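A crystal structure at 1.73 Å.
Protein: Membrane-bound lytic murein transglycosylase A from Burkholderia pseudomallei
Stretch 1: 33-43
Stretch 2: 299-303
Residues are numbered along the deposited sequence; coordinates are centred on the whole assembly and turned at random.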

# COMPACT_ATOMS: atom_id res chain seq x y z
N VAL A 33 20.74 -8.54 14.69
CA VAL A 33 19.85 -8.02 13.63
C VAL A 33 20.53 -6.84 12.96
O VAL A 33 20.64 -5.75 13.53
CB VAL A 33 18.48 -7.65 14.24
CG1 VAL A 33 17.47 -7.03 13.16
CG2 VAL A 33 17.88 -8.84 14.94
N PRO A 34 21.04 -7.02 11.74
CA PRO A 34 21.74 -5.94 11.06
C PRO A 34 20.66 -5.00 10.56
O PRO A 34 19.67 -5.39 9.91
CB PRO A 34 22.49 -6.65 9.92
CG PRO A 34 21.66 -7.86 9.65
CD PRO A 34 20.91 -8.23 10.91
N GLY A 35 20.79 -3.81 10.96
CA GLY A 35 19.84 -2.80 10.60
C GLY A 35 19.02 -2.35 11.77
O GLY A 35 18.46 -1.26 11.70
N TRP A 36 19.03 -3.07 12.89
CA TRP A 36 18.15 -2.68 14.01
C TRP A 36 18.42 -1.23 14.42
O TRP A 36 17.49 -0.46 14.68
CB TRP A 36 18.35 -3.65 15.18
CG TRP A 36 17.68 -3.34 16.47
CD1 TRP A 36 18.26 -3.17 17.71
CD2 TRP A 36 16.27 -3.23 16.66
NE1 TRP A 36 17.27 -2.99 18.66
CE2 TRP A 36 16.04 -2.97 18.02
CE3 TRP A 36 15.18 -3.26 15.78
CZ2 TRP A 36 14.76 -2.77 18.57
CZ3 TRP A 36 13.85 -3.11 16.36
CH2 TRP A 36 13.66 -2.87 17.72
N GLN A 37 19.70 -0.84 14.54
CA GLN A 37 19.97 0.54 14.97
C GLN A 37 19.70 1.57 13.89
O GLN A 37 19.63 2.78 14.21
CB GLN A 37 21.43 0.65 15.43
CG GLN A 37 21.72 -0.35 16.50
CD GLN A 37 21.10 0.01 17.84
OE1 GLN A 37 20.53 1.07 18.03
NE2 GLN A 37 21.23 -0.89 18.80
N ASP A 38 19.56 1.15 12.61
CA ASP A 38 19.28 2.07 11.51
C ASP A 38 17.82 2.55 11.49
O ASP A 38 17.51 3.62 10.92
CB ASP A 38 19.64 1.36 10.22
CG ASP A 38 21.12 1.12 10.09
OD1 ASP A 38 21.89 2.10 10.30
OD2 ASP A 38 21.47 -0.04 9.68
N ASP A 39 16.93 1.82 12.14
CA ASP A 39 15.54 2.25 12.20
C ASP A 39 15.36 3.25 13.36
O ASP A 39 15.70 2.94 14.51
CB ASP A 39 14.65 1.02 12.40
CG ASP A 39 13.13 1.37 12.34
OD1 ASP A 39 12.79 2.55 12.08
OD2 ASP A 39 12.32 0.46 12.55
N SER A 40 14.88 4.45 13.02
CA SER A 40 14.58 5.44 14.04
C SER A 40 13.54 4.95 15.02
O SER A 40 13.49 5.43 16.16
CB SER A 40 14.03 6.71 13.39
OG SER A 40 12.75 6.46 12.78
N LEU A 41 12.68 4.02 14.57
CA LEU A 41 11.49 3.49 15.27
C LEU A 41 10.36 4.51 15.35
O LEU A 41 9.33 4.20 15.95
CB LEU A 41 11.80 2.98 16.71
CG LEU A 41 12.72 1.75 16.73
CD1 LEU A 41 13.09 1.42 18.17
CD2 LEU A 41 12.04 0.54 16.04
N ILE A 42 10.48 5.67 14.68
CA ILE A 42 9.41 6.67 14.70
C ILE A 42 8.18 6.12 13.99
O ILE A 42 8.27 5.66 12.85
CB ILE A 42 9.83 7.97 14.04
CG1 ILE A 42 10.98 8.64 14.83
CG2 ILE A 42 8.60 8.91 13.98
CD1 ILE A 42 11.67 9.67 14.03
N GLY A 43 7.06 6.07 14.71
CA GLY A 43 5.85 5.43 14.23
C GLY A 43 5.65 3.99 14.68
O GLY A 43 4.51 3.48 14.65
N LEU A 299 16.76 0.36 3.57
CA LEU A 299 15.49 0.61 4.27
C LEU A 299 15.36 -0.50 5.32
O LEU A 299 15.17 -1.67 4.97
CB LEU A 299 14.31 0.60 3.28
CG LEU A 299 12.92 0.77 3.95
CD1 LEU A 299 12.88 2.07 4.70
CD2 LEU A 299 11.98 0.86 2.72
N ASN A 300 15.62 -0.15 6.58
CA ASN A 300 15.56 -1.09 7.68
C ASN A 300 14.42 -0.69 8.61
O ASN A 300 14.44 0.42 9.16
CB ASN A 300 16.88 -1.07 8.46
CG ASN A 300 18.00 -1.78 7.68
OD1 ASN A 300 18.10 -3.00 7.69
ND2 ASN A 300 18.87 -1.00 7.04
N ARG A 301 13.39 -1.53 8.74
CA ARG A 301 12.14 -0.99 9.31
C ARG A 301 11.47 -2.08 10.14
O ARG A 301 11.26 -3.19 9.63
CB ARG A 301 11.10 -0.59 8.22
CG ARG A 301 10.89 0.89 7.84
CD ARG A 301 10.19 1.58 8.89
NE ARG A 301 9.66 2.91 8.67
CZ ARG A 301 10.22 4.04 9.08
NH1 ARG A 301 11.46 4.04 9.57
NH2 ARG A 301 9.56 5.18 8.95
N LEU A 302 11.12 -1.77 11.40
CA LEU A 302 10.24 -2.64 12.19
C LEU A 302 8.81 -2.38 11.74
O LEU A 302 8.34 -1.24 11.80
CB LEU A 302 10.39 -2.36 13.68
CG LEU A 302 9.49 -3.24 14.58
CD1 LEU A 302 9.78 -4.75 14.50
CD2 LEU A 302 9.63 -2.74 16.00
N VAL A 303 8.15 -3.43 11.27
CA VAL A 303 6.79 -3.35 10.76
C VAL A 303 5.96 -4.44 11.45
O VAL A 303 6.47 -5.31 12.20
CB VAL A 303 6.75 -3.52 9.23
CG1 VAL A 303 7.65 -2.42 8.55
CG2 VAL A 303 7.31 -4.89 8.81

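One carboxylate, that of the buried Asp 39, ties the loop 33-43 to the strand 299-303 and at the same time braces the loop itself. Its OD2 accepts the hydrogen bond that joins the two stretches, from the backbone amide of Leu 302 (Leu 302 N to Asp 39 OD2, 2.8 Å, nearly straight at 171°). Its OD1 forms a salt bridge with the guanidinium of Arg 301 (Asp 39 OD1 to Arg 301 NH1, 3.2 Å) and also accepts a hydrogen bond from within the loop (Leu 41 N to Asp 39 OD1, 2.9 Å). A side chain thus takes the place that a backbone carbonyl would hold in a sheet, and no backbone-to-backbone hydrogen bond links the stretches. With Asp 39 in the t rotamer, the carboxylate reaches the amide of Leu 302, and Asp 39 CB lies 3.3 Å from Asn 300 O.

The loop passes the strand in the same order, seven residues against three: Gly 35 near Asn 300, Asp 39 near Arg 301 and Leu 41 near Leu 302, with CA separations of 5.5, 5.5 and 7.0 Å. It opens with a type II turn from Val 33 to Trp 36, closed by Trp 36 N to Val 33 O at 3.2 Å. Gly 35 sits in this turn with a positive phi of 111°, where a CB would jam against the preceding carbonyl; it would also fall 2.0 Å from Asn 300 OD1. Without one, Gly 35 CA approaches Asn 300 OD1 to 3.4 Å. That oxygen is buried by the contact and has no partner in the model, whereas Asn 300 ND2 is satisfied elsewhere in the structure.

Arg 301 starts with its CA-to-CB bond away from the loop, but the long side chain bends back to bring its guanidinium to Asp 39. Ile 42 O lies over one face of that group, 4.1 Å from Arg 301 NH2, too far for a hydrogen bond. Nearby, Ser 40 OG accepts a hydrogen bond from Ile 42 N at 3.1 Å, within the loop.

Leu 302 points toward the loop and supplies the apolar part of the contact. Its CD2 meets Leu 41 CD2 at 4.1 Å and Trp 36 CZ3 at 4.3 Å, the latter at the edge of the indole. Both loop side chains leave their CA atoms away from the strand, yet their ends come nearer and reach the leucine. Together the two stretches bury 369 Å².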